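Hydrolase, isochorismatase family (Pseudomonas putida KT2440, PDB 4H17) is probably a hydrolase of the isochorismatase family, with a Rossmann-like alpha/beta fold, whose natural substrate is not established here. Local coordinates at residues Ser136-Val141 against Ala181-Asn186; Asn107-Thr112 against Lys145-Arg150; Ala50-Leu55 against Pro90-Leu95. One frame throughout, in Å; residues are numbered along the deposited sequence. Where two conformers were deposited one is given.

Interaction 1 of 3, residues Ser136-Val141 against Ala181-Asn186. With SO4 (sulfate ion), chain C.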
loop_
_atom_site.group_PDB
_atom_site.type_symbol
_atom_site.label_atom_id
_atom_site.label_comp_id
_atom_site.label_asym_id
_atom_site.label_seq_id
_atom_site.Cartn_x
_atom_site.Cartn_y
_atom_site.Cartn_z
ATOM N N SER A 136 -7.476 -0.714 3.765
ATOM C CA SER A 136 -7.687 -2.171 3.593
ATOM C C SER A 136 -7.655 -2.647 2.119
ATOM O O SER A 136 -7.163 -3.728 1.829
ATOM C CB SER A 136 -8.990 -2.699 4.246
ATOM O OG SER A 136 -8.877 -2.760 5.660
ATOM N N VAL A 137 -8.123 -1.816 1.198
ATOM C CA VAL A 137 -8.201 -2.224 -0.206
ATOM C C VAL A 137 -6.777 -2.274 -0.788
ATOM O O VAL A 137 -6.330 -3.322 -1.246
ATOM C CB VAL A 137 -9.105 -1.287 -1.021
ATOM C CG1 VAL A 137 -9.067 -1.651 -2.477
ATOM C CG2 VAL A 137 -10.558 -1.352 -0.549
ATOM N N SER A 138 -6.085 -1.133 -0.686
ATOM C CA SER A 138 -4.699 -1.037 -1.146
ATOM C C SER A 138 -3.838 -2.135 -0.541
ATOM O O SER A 138 -3.084 -2.842 -1.272
ATOM C CB SER A 138 -4.116 0.342 -0.810
ATOM O OG SER A 138 -2.787 0.392 -1.303
ATOM N N THR A 139 -3.970 -2.354 0.765
ATOM C CA THR A 139 -3.127 -3.340 1.442
ATOM C C THR A 139 -3.438 -4.750 0.952
ATOM O O THR A 139 -2.522 -5.524 0.653
ATOM C CB THR A 139 -3.278 -3.267 2.934
ATOM O OG1 THR A 139 -3.041 -1.942 3.368
ATOM C CG2 THR A 139 -2.327 -4.237 3.612
ATOM N N THR A 140 -4.731 -5.071 0.819
ATOM C CA THR A 140 -5.133 -6.413 0.409
ATOM C C THR A 140 -4.729 -6.715 -1.047
ATOM O O THR A 140 -4.231 -7.782 -1.320
ATOM C CB THR A 140 -6.635 -6.632 0.698
ATOM O OG1 THR A 140 -6.834 -6.531 2.120
ATOM C CG2 THR A 140 -7.060 -7.979 0.188
ATOM N N VAL A 141 -4.855 -5.714 -1.905
ATOM C CA VAL A 141 -4.498 -5.863 -3.308
ATOM C C VAL A 141 -3.003 -6.076 -3.377
ATOM O O VAL A 141 -2.521 -6.917 -4.124
ATOM C CB VAL A 141 -4.940 -4.631 -4.108
ATOM C CG1 VAL A 141 -4.331 -4.587 -5.508
ATOM C CG2 VAL A 141 -6.466 -4.628 -4.226
ATOM N N ALA A 181 -4.078 5.657 -9.314
ATOM C CA ALA A 181 -2.889 5.770 -10.166
ATOM C C ALA A 181 -1.771 4.826 -9.679
ATOM O O ALA A 181 -1.096 4.162 -10.488
ATOM C CB ALA A 181 -2.406 7.217 -10.247
ATOM N N VAL A 182 -1.582 4.801 -8.364
ATOM C CA VAL A 182 -0.583 3.942 -7.685
ATOM C C VAL A 182 -0.881 2.451 -7.931
ATOM O O VAL A 182 -0.008 1.676 -8.320
ATOM C CB VAL A 182 -0.537 4.286 -6.173
ATOM C CG1 VAL A 182 0.085 3.178 -5.329
ATOM C CG2 VAL A 182 0.148 5.631 -5.963
HETATM N N MSE A 183 -2.139 2.061 -7.728
HETATM C CA MSE A 183 -2.590 0.703 -8.041
HETATM C C MSE A 183 -2.353 0.343 -9.495
HETATM O O MSE A 183 -1.801 -0.704 -9.779
HETATM C CB MSE A 183 -4.088 0.585 -7.694
HETATM C CG MSE A 183 -4.326 0.706 -6.176
HETATM SE SE MSE A 183 -3.811 -0.897 -5.244
HETATM C CE MSE A 183 -2.211 -0.238 -4.406
ATOM N N ALA A 184 -2.753 1.219 -10.425
ATOM C CA ALA A 184 -2.613 0.960 -11.852
ATOM C C ALA A 184 -1.142 0.850 -12.269
ATOM O O ALA A 184 -0.819 0.202 -13.272
ATOM C CB ALA A 184 -3.300 2.050 -12.656
ATOM N N ASP A 185 -0.257 1.491 -11.543
ATOM C CA ASP A 185 1.166 1.452 -11.899
ATOM C C ASP A 185 1.749 0.042 -11.753
ATOM O O ASP A 185 2.587 -0.359 -12.568
ATOM C CB ASP A 185 1.937 2.446 -11.014
ATOM C CG ASP A 185 3.393 2.580 -11.396
ATOM O OD1 ASP A 185 3.655 2.611 -12.613
ATOM O OD2 ASP A 185 4.217 2.761 -10.447
ATOM N N ASN A 186 1.378 -0.674 -10.694
ATOM C CA ASN A 186 2.116 -1.874 -10.310
ATOM C C ASN A 186 1.355 -2.927 -9.453
ATOM O O ASN A 186 1.975 -3.891 -8.979
ATOM C CB ASN A 186 3.351 -1.423 -9.525
ATOM C CG ASN A 186 4.503 -2.406 -9.597
ATOM O OD1 ASN A 186 4.671 -3.114 -10.578
ATOM N ND2 ASN A 186 5.320 -2.411 -8.556
HETATM S S SO4 C . -9.957 0.469 6.540
HETATM O O1 SO4 C . -10.243 -0.950 6.839
HETATM O O2 SO4 C . -9.603 0.649 5.154
HETATM O O3 SO4 C . -8.781 0.859 7.354
HETATM O O4 SO4 C . -11.044 1.368 6.968
#
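Met183 alone carries the second helix to the first, where Ser138 and Val141, one helical turn apart, receive it. Walking along 181-186, Val182 packs on Arg142 of the same helix 133-146 and on His134 of the second subunit. Met183, built as selenomethionine, points its CB toward helix 133-146. Its chain bends at chi2 (-75°) and again at chi3 (107°), and the bends carry the tip over that helix, SE against Val141 CG1 (3.7 Å) and the terminal CE beside Ser138 OG, a close 3.2 Å away. Val141 offers CG1 because that branch stands anti to its backbone N (chi1 167°). A long, flexible thioether suits this place, since it can follow both a methyl of a branched valine and a serine hydroxyl. Beyond it, Asp185 forms a salt bridge with Arg161 of the second subunit, so this part of helix 172-186 lies at the dimer interface.

Ser138 OG is not left to the methyl group, for it is hydrogen-bonded to Glu179 and Arg142. Nearer the start of helix 133-146, Ser136 holds a sulfate through N to O2 (2.9 Å, 165°) and OG to O1 (2.6 Å). Lys103 also bonds Ser136 OG, an arrangement consistent with the family's active-site pocket. The contact is thus buried and mostly apolar, and its one hydroxyl has Glu179 and Arg142 as partners.

Interaction 2 of 3, residues Asn107-Thr112 against Lys145-Arg150. With SO4 (sulfate ion), chain D.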
loop_
_atom_site.group_PDB
_atom_site.type_symbol
_atom_site.label_atom_id
_atom_site.label_comp_id
_atom_site.label_asym_id
_atom_site.label_seq_id
_atom_site.Cartn_x
_atom_site.Cartn_y
_atom_site.Cartn_z
ATOM N N ASN A 107 -4.580 -5.810 5.788
ATOM C CA ASN A 107 -4.343 -6.984 4.982
ATOM C C ASN A 107 -5.375 -8.077 5.312
ATOM O O ASN A 107 -5.291 -8.739 6.338
ATOM C CB ASN A 107 -2.930 -7.497 5.268
ATOM C CG ASN A 107 -2.641 -8.834 4.629
ATOM O OD1 ASN A 107 -3.420 -9.318 3.770
ATOM N ND2 ASN A 107 -1.579 -9.463 5.059
ATOM N N ALA A 108 -6.307 -8.304 4.374
ATOM C CA ALA A 108 -7.378 -9.260 4.607
ATOM C C ALA A 108 -6.952 -10.730 4.604
ATOM O O ALA A 108 -7.757 -11.598 4.964
ATOM C CB ALA A 108 -8.543 -9.057 3.637
ATOM N N PHE A 109 -5.703 -11.011 4.202
ATOM C CA PHE A 109 -5.141 -12.379 4.330
ATOM C C PHE A 109 -4.724 -12.762 5.741
ATOM O O PHE A 109 -4.703 -13.955 6.085
ATOM C CB PHE A 109 -3.952 -12.540 3.390
ATOM C CG PHE A 109 -4.324 -12.495 1.924
ATOM C CD1 PHE A 109 -4.333 -11.283 1.251
ATOM C CD2 PHE A 109 -4.644 -13.651 1.221
ATOM C CE1 PHE A 109 -4.635 -11.222 -0.071
ATOM C CE2 PHE A 109 -5.013 -13.581 -0.114
ATOM C CZ PHE A 109 -4.969 -12.370 -0.761
ATOM N N LYS A 110 -4.310 -11.774 6.542
ATOM C CA LYS A 110 -3.648 -12.054 7.815
ATOM C C LYS A 110 -4.598 -12.691 8.810
ATOM O O LYS A 110 -5.579 -12.078 9.232
ATOM C CB LYS A 110 -3.020 -10.779 8.383
ATOM C CG LYS A 110 -2.367 -10.901 9.756
ATOM C CD LYS A 110 -1.201 -11.883 9.825
ATOM C CE LYS A 110 -0.294 -11.611 11.035
ATOM N NZ LYS A 110 0.961 -12.434 11.022
ATOM N N ASN A 111 -4.289 -13.939 9.159
ATOM C CA ASN A 111 -5.105 -14.749 10.080
ATOM C C ASN A 111 -6.570 -14.973 9.680
ATOM O O ASN A 111 -7.431 -15.156 10.542
ATOM C CB ASN A 111 -5.029 -14.186 11.509
ATOM C CG ASN A 111 -3.608 -14.099 12.042
ATOM O OD1 ASN A 111 -2.763 -14.973 11.796
ATOM N ND2 ASN A 111 -3.339 -13.050 12.811
ATOM N N THR A 112 -6.841 -15.045 8.370
ATOM C CA THR A 112 -8.225 -15.278 7.882
ATOM C C THR A 112 -8.412 -16.534 6.998
ATOM O O THR A 112 -9.528 -16.904 6.649
ATOM C CB THR A 112 -8.726 -14.099 7.043
ATOM O OG1 THR A 112 -7.911 -14.025 5.858
ATOM C CG2 THR A 112 -8.703 -12.791 7.823
ATOM N N LYS A 145 -0.867 -9.585 -4.784
ATOM C CA LYS A 145 0.254 -9.649 -5.738
ATOM C C LYS A 145 1.303 -10.657 -5.266
ATOM O O LYS A 145 1.810 -11.437 -6.064
ATOM C CB LYS A 145 0.906 -8.281 -5.958
ATOM C CG LYS A 145 2.011 -8.242 -7.030
ATOM C CD LYS A 145 2.708 -6.876 -7.040
ATOM C CE LYS A 145 3.712 -6.696 -8.167
ATOM N NZ LYS A 145 3.085 -6.363 -9.476
ATOM N N ASP A 146 1.656 -10.644 -3.969
ATOM C CA ASP A 146 2.626 -11.597 -3.414
ATOM C C ASP A 146 2.272 -13.056 -3.621
ATOM O O ASP A 146 3.150 -13.929 -3.735
ATOM C CB ASP A 146 2.821 -11.355 -1.921
ATOM C CG ASP A 146 3.601 -10.059 -1.620
ATOM O OD1 ASP A 146 4.333 -9.545 -2.500
ATOM O OD2 ASP A 146 3.502 -9.551 -0.486
ATOM N N TYR A 147 0.967 -13.342 -3.642
ATOM C CA TYR A 147 0.484 -14.723 -3.841
ATOM C C TYR A 147 0.184 -15.035 -5.305
ATOM O O TYR A 147 -0.307 -16.104 -5.645
ATOM C CB TYR A 147 -0.745 -14.919 -2.990
ATOM C CG TYR A 147 -0.477 -15.024 -1.534
ATOM C CD1 TYR A 147 0.361 -16.045 -1.049
ATOM C CD2 TYR A 147 -1.092 -14.195 -0.621
ATOM C CE1 TYR A 147 0.601 -16.207 0.282
ATOM C CE2 TYR A 147 -0.868 -14.351 0.741
ATOM C CZ TYR A 147 -0.035 -15.378 1.197
ATOM O OH TYR A 147 0.253 -15.565 2.540
ATOM N N GLY A 148 0.510 -14.101 -6.169
ATOM C CA GLY A 148 0.424 -14.344 -7.605
ATOM C C GLY A 148 -0.948 -14.127 -8.207
ATOM O O GLY A 148 -1.163 -14.464 -9.364
ATOM N N TYR A 149 -1.874 -13.506 -7.480
ATOM C CA TYR A 149 -3.131 -13.141 -8.058
ATOM C C TYR A 149 -3.082 -11.938 -8.970
ATOM O O TYR A 149 -2.224 -11.062 -8.833
ATOM C CB TYR A 149 -4.187 -12.883 -6.968
ATOM C CG TYR A 149 -4.431 -14.152 -6.185
ATOM C CD1 TYR A 149 -5.254 -15.142 -6.662
ATOM C CD2 TYR A 149 -3.823 -14.344 -4.952
ATOM C CE1 TYR A 149 -5.463 -16.334 -5.970
ATOM C CE2 TYR A 149 -4.026 -15.514 -4.247
ATOM C CZ TYR A 149 -4.823 -16.510 -4.749
ATOM O OH TYR A 149 -5.001 -17.669 -4.015
ATOM N N ARG A 150 -3.996 -11.931 -9.933
ATOM C CA ARG A 150 -4.189 -10.826 -10.836
ATOM C C ARG A 150 -5.410 -10.076 -10.355
ATOM O O ARG A 150 -6.514 -10.618 -10.379
ATOM C CB ARG A 150 -4.463 -11.340 -12.232
ATOM C CG ARG A 150 -3.261 -11.923 -12.939
ATOM C CD ARG A 150 -3.622 -12.234 -14.398
ATOM N NE ARG A 150 -4.619 -13.299 -14.539
ATOM C CZ ARG A 150 -4.341 -14.606 -14.565
ATOM N NH1 ARG A 150 -3.086 -15.037 -14.477
ATOM N NH2 ARG A 150 -5.323 -15.489 -14.704
HETATM S S SO4 D . -0.453 -13.204 5.438
HETATM O O1 SO4 D . -0.187 -12.518 6.713
HETATM O O2 SO4 D . -0.785 -12.163 4.477
HETATM O O3 SO4 D . -1.605 -14.101 5.625
HETATM O O4 SO4 D . 0.779 -13.946 5.002
#
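Tyr147 lies over one face of the Phe109 ring, with its CD2 4.0 Å above that plane and displaced toward the rim; Asn107 OD1 sits at the edge of the same ring, in its plane. The two aromatic planes meet at 48° with centroids 5.2 Å apart, an oblique pairing in which Phe109 CD2 and Tyr147 CE2 come nearest, at 3.9 Å. At the edge of the tyrosine ring is a sulfate, whose O4 is bonded by Tyr147 OH at 3.0 Å, and the ring also stacks with His115. Tyrosine suits this border position: its carbons pack on phenylalanine while its hydroxyl reaches an anion.

Both rings spring from turns. Residues Asn107-Lys110 form a type I turn in the loop between strand 99-103 and helix 114-121, and Asn107 OD1 accepts from Phe109 N (2.9 Å) in an Asx turn, the donor standing above the amide's carbonyl plane. On the other side, helix 133-146 ends in a Schellman motif whose C-prime residue is Gly148, with positive phi; at these backbone angles a CB would collide with the preceding carbonyl O, which is why glycine suits the position.

With its CG anti to the backbone N (chi1 172°), Asn107 sends OD1 back to its own turn and ND2 out to sulfate O2, a nearly straight bond of 2.9 Å and 165°. The same ND2 also bonds Asp146 of the second subunit. Arg143 of this chain and Arg143 of the second subunit both bond the sulfate. The two arginines are likely to offset the charge of the anion, which probably comes from the crystallisation liquor.

Interaction 3 of 3, residues Ala50-Leu55 against Pro90-Leu95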
loop_
_atom_site.group_PDB
_atom_site.type_symbol
_atom_site.label_atom_id
_atom_site.label_comp_id
_atom_site.label_asym_id
_atom_site.label_seq_id
_atom_site.Cartn_x
_atom_site.Cartn_y
_atom_site.Cartn_z
ATOM N N ALA A 50 -23.953 1.849 -4.801
ATOM C CA ALA A 50 -24.777 1.430 -5.930
ATOM C C ALA A 50 -23.955 0.536 -6.874
ATOM O O ALA A 50 -24.472 -0.444 -7.416
ATOM C CB ALA A 50 -25.326 2.649 -6.663
ATOM N N ASN A 51 -22.666 0.845 -7.047
ATOM C CA ASN A 51 -21.809 0.019 -7.917
ATOM C C ASN A 51 -21.448 -1.340 -7.327
ATOM O O ASN A 51 -21.437 -2.324 -8.046
ATOM C CB ASN A 51 -20.594 0.785 -8.412
ATOM C CG ASN A 51 -20.931 1.742 -9.531
ATOM O OD1 ASN A 51 -21.771 1.455 -10.399
ATOM N ND2 ASN A 51 -20.262 2.884 -9.557
ATOM N N ILE A 52 -21.254 -1.408 -6.007
ATOM C CA ILE A 52 -21.041 -2.702 -5.363
ATOM C C ILE A 52 -22.311 -3.562 -5.585
ATOM O O ILE A 52 -22.255 -4.746 -5.899
ATOM C CB ILE A 52 -20.644 -2.552 -3.870
ATOM C CG1 ILE A 52 -19.287 -1.877 -3.759
ATOM C CG2 ILE A 52 -20.624 -3.931 -3.241
ATOM C CD1 ILE A 52 -18.860 -1.505 -2.367
ATOM N N ALA A 53 -23.487 -2.942 -5.466
ATOM C CA ALA A 53 -24.709 -3.654 -5.635
ATOM C C ALA A 53 -24.818 -4.188 -7.060
ATOM O O ALA A 53 -25.231 -5.295 -7.265
ATOM C CB ALA A 53 -25.909 -2.793 -5.273
ATOM N N ARG A 54 -24.373 -3.380 -8.037
ATOM C CA ARG A 54 -24.356 -3.826 -9.435
ATOM C C ARG A 54 -23.420 -5.010 -9.625
ATOM O O ARG A 54 -23.775 -5.960 -10.337
ATOM C CB ARG A 54 -23.982 -2.698 -10.391
ATOM C CG ARG A 54 -25.007 -1.595 -10.417
ATOM C CD ARG A 54 -24.636 -0.459 -11.356
ATOM N NE ARG A 54 -25.709 0.537 -11.344
ATOM C CZ ARG A 54 -25.638 1.773 -10.840
ATOM N NH1 ARG A 54 -24.519 2.256 -10.307
ATOM N NH2 ARG A 54 -26.693 2.571 -10.903
ATOM N N LEU A 55 -22.243 -4.968 -9.003
ATOM C CA LEU A 55 -21.296 -6.059 -9.136
ATOM C C LEU A 55 -21.862 -7.296 -8.487
ATOM O O LEU A 55 -21.777 -8.383 -9.055
ATOM C CB LEU A 55 -19.958 -5.719 -8.482
ATOM C CG LEU A 55 -19.106 -4.631 -9.165
ATOM C CD1 LEU A 55 -18.008 -4.170 -8.227
ATOM C CD2 LEU A 55 -18.553 -5.132 -10.497
ATOM N N PRO A 90 -26.916 -1.530 3.943
ATOM C CA PRO A 90 -28.130 -2.071 3.334
ATOM C C PRO A 90 -28.012 -2.329 1.833
ATOM O O PRO A 90 -27.503 -1.457 1.069
ATOM C CB PRO A 90 -29.178 -1.002 3.649
ATOM C CG PRO A 90 -28.647 -0.355 4.896
ATOM C CD PRO A 90 -27.170 -0.303 4.705
ATOM N N GLY A 91 -28.403 -3.542 1.453
ATOM C CA GLY A 91 -28.341 -4.011 0.094
ATOM C C GLY A 91 -27.081 -4.790 -0.239
ATOM O O GLY A 91 -27.025 -5.445 -1.289
ATOM N N LEU A 92 -26.076 -4.713 0.637
ATOM C CA LEU A 92 -24.809 -5.352 0.388
ATOM C C LEU A 92 -24.601 -6.555 1.305
ATOM O O LEU A 92 -23.460 -7.016 1.499
ATOM C CB LEU A 92 -23.657 -4.338 0.497
ATOM C CG LEU A 92 -23.748 -3.095 -0.394
ATOM C CD1 LEU A 92 -22.466 -2.284 -0.318
ATOM C CD2 LEU A 92 -24.063 -3.481 -1.834
ATOM N N GLU A 93 -25.697 -7.045 1.887
ATOM C CA GLU A 93 -25.659 -8.231 2.724
ATOM C C GLU A 93 -25.309 -9.503 1.915
ATOM O O GLU A 93 -25.761 -9.662 0.775
ATOM C CB GLU A 93 -26.992 -8.467 3.442
ATOM C CG GLU A 93 -27.537 -7.254 4.195
ATOM C CD GLU A 93 -28.372 -6.293 3.366
ATOM O OE1 GLU A 93 -28.482 -6.446 2.131
ATOM O OE2 GLU A 93 -28.932 -5.360 3.987
ATOM N N PRO A 94 -24.579 -10.449 2.536
ATOM C CA PRO A 94 -24.354 -11.763 1.914
ATOM C C PRO A 94 -25.613 -12.593 1.800
ATOM O O PRO A 94 -26.574 -12.416 2.603
ATOM C CB PRO A 94 -23.418 -12.468 2.859
ATOM C CG PRO A 94 -22.795 -11.423 3.697
ATOM C CD PRO A 94 -23.783 -10.284 3.762
ATOM N N LEU A 95 -25.624 -13.450 0.792
ATOM C CA LEU A 95 -26.609 -14.515 0.652
ATOM C C LEU A 95 -26.012 -15.916 0.910
ATOM O O LEU A 95 -24.783 -16.127 0.908
ATOM C CB LEU A 95 -27.189 -14.489 -0.741
ATOM C CG LEU A 95 -27.939 -13.231 -1.142
ATOM C CD1 LEU A 95 -28.319 -13.328 -2.619
ATOM C CD2 LEU A 95 -29.153 -12.991 -0.243
#
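Leu92 buries the most surface here, pressing its two methyl groups against Ile52 and Ala53 on the helix. CD2 makes the shortest contacts, 3.7 Å from Ile52 CG2 and from Ala53 N, so it lies against the helix backbone as well as its side chains. CD1 covers the same isoleucine branch at 3.8 Å. Ile52 meets the leucine at about a right angle with CG2, the branch set anti to its backbone N; its other arm, CG1, leaves along a different direction. Ala53 adds only CB, 4.0 Å from Leu92 CD2, and a residue this small lets the loop come close, with the Ala53 and Leu92 CA atoms 6.3 Å apart. An alanine in place of Leu92 would probably leave Ile52 CG2 without its partner methyls and open a gap between loop and helix.

The turn of the loop is fixed locally: Gly91 has a positive phi, which favours glycine, and its N-H is taken by Glu93 OE2 from above the carboxylate plane, Gly91 N to OE2 being 3.2 Å.

Around the contact, Leu92 also packs on Val49 and Leu56, about one turn before and one turn after Ile52 and Ala53 on helix 45-61. Ile52 rests on Cys129 and Phe131 of strand 125-131 and Ala157 of strand 150-159, so it joins the helix both to the parallel sheet and to the loop leading to strand 99-103.

From the N terminus, interaction 3 comes first: it closes a loop from helix 45-61 through strand 66-71 to residues 90-95, and is complete before the others open. Residues 107-112 then begin interaction 2 and 136-141 begin interaction 1; 145-150 closes the former and 181-186 the latter, so these two cross. They share helix 133-146 and touch directly, Thr140 OG1 meeting Ala108 N and Lys145 NZ meeting Asn186 O in probable hydrogen bonds. Together they tie the loop before helix 114-121 to helix 172-186 beside the second subunit. Interaction 3 lies across the chain's centre, its centre about 22 Å from that of interaction 1.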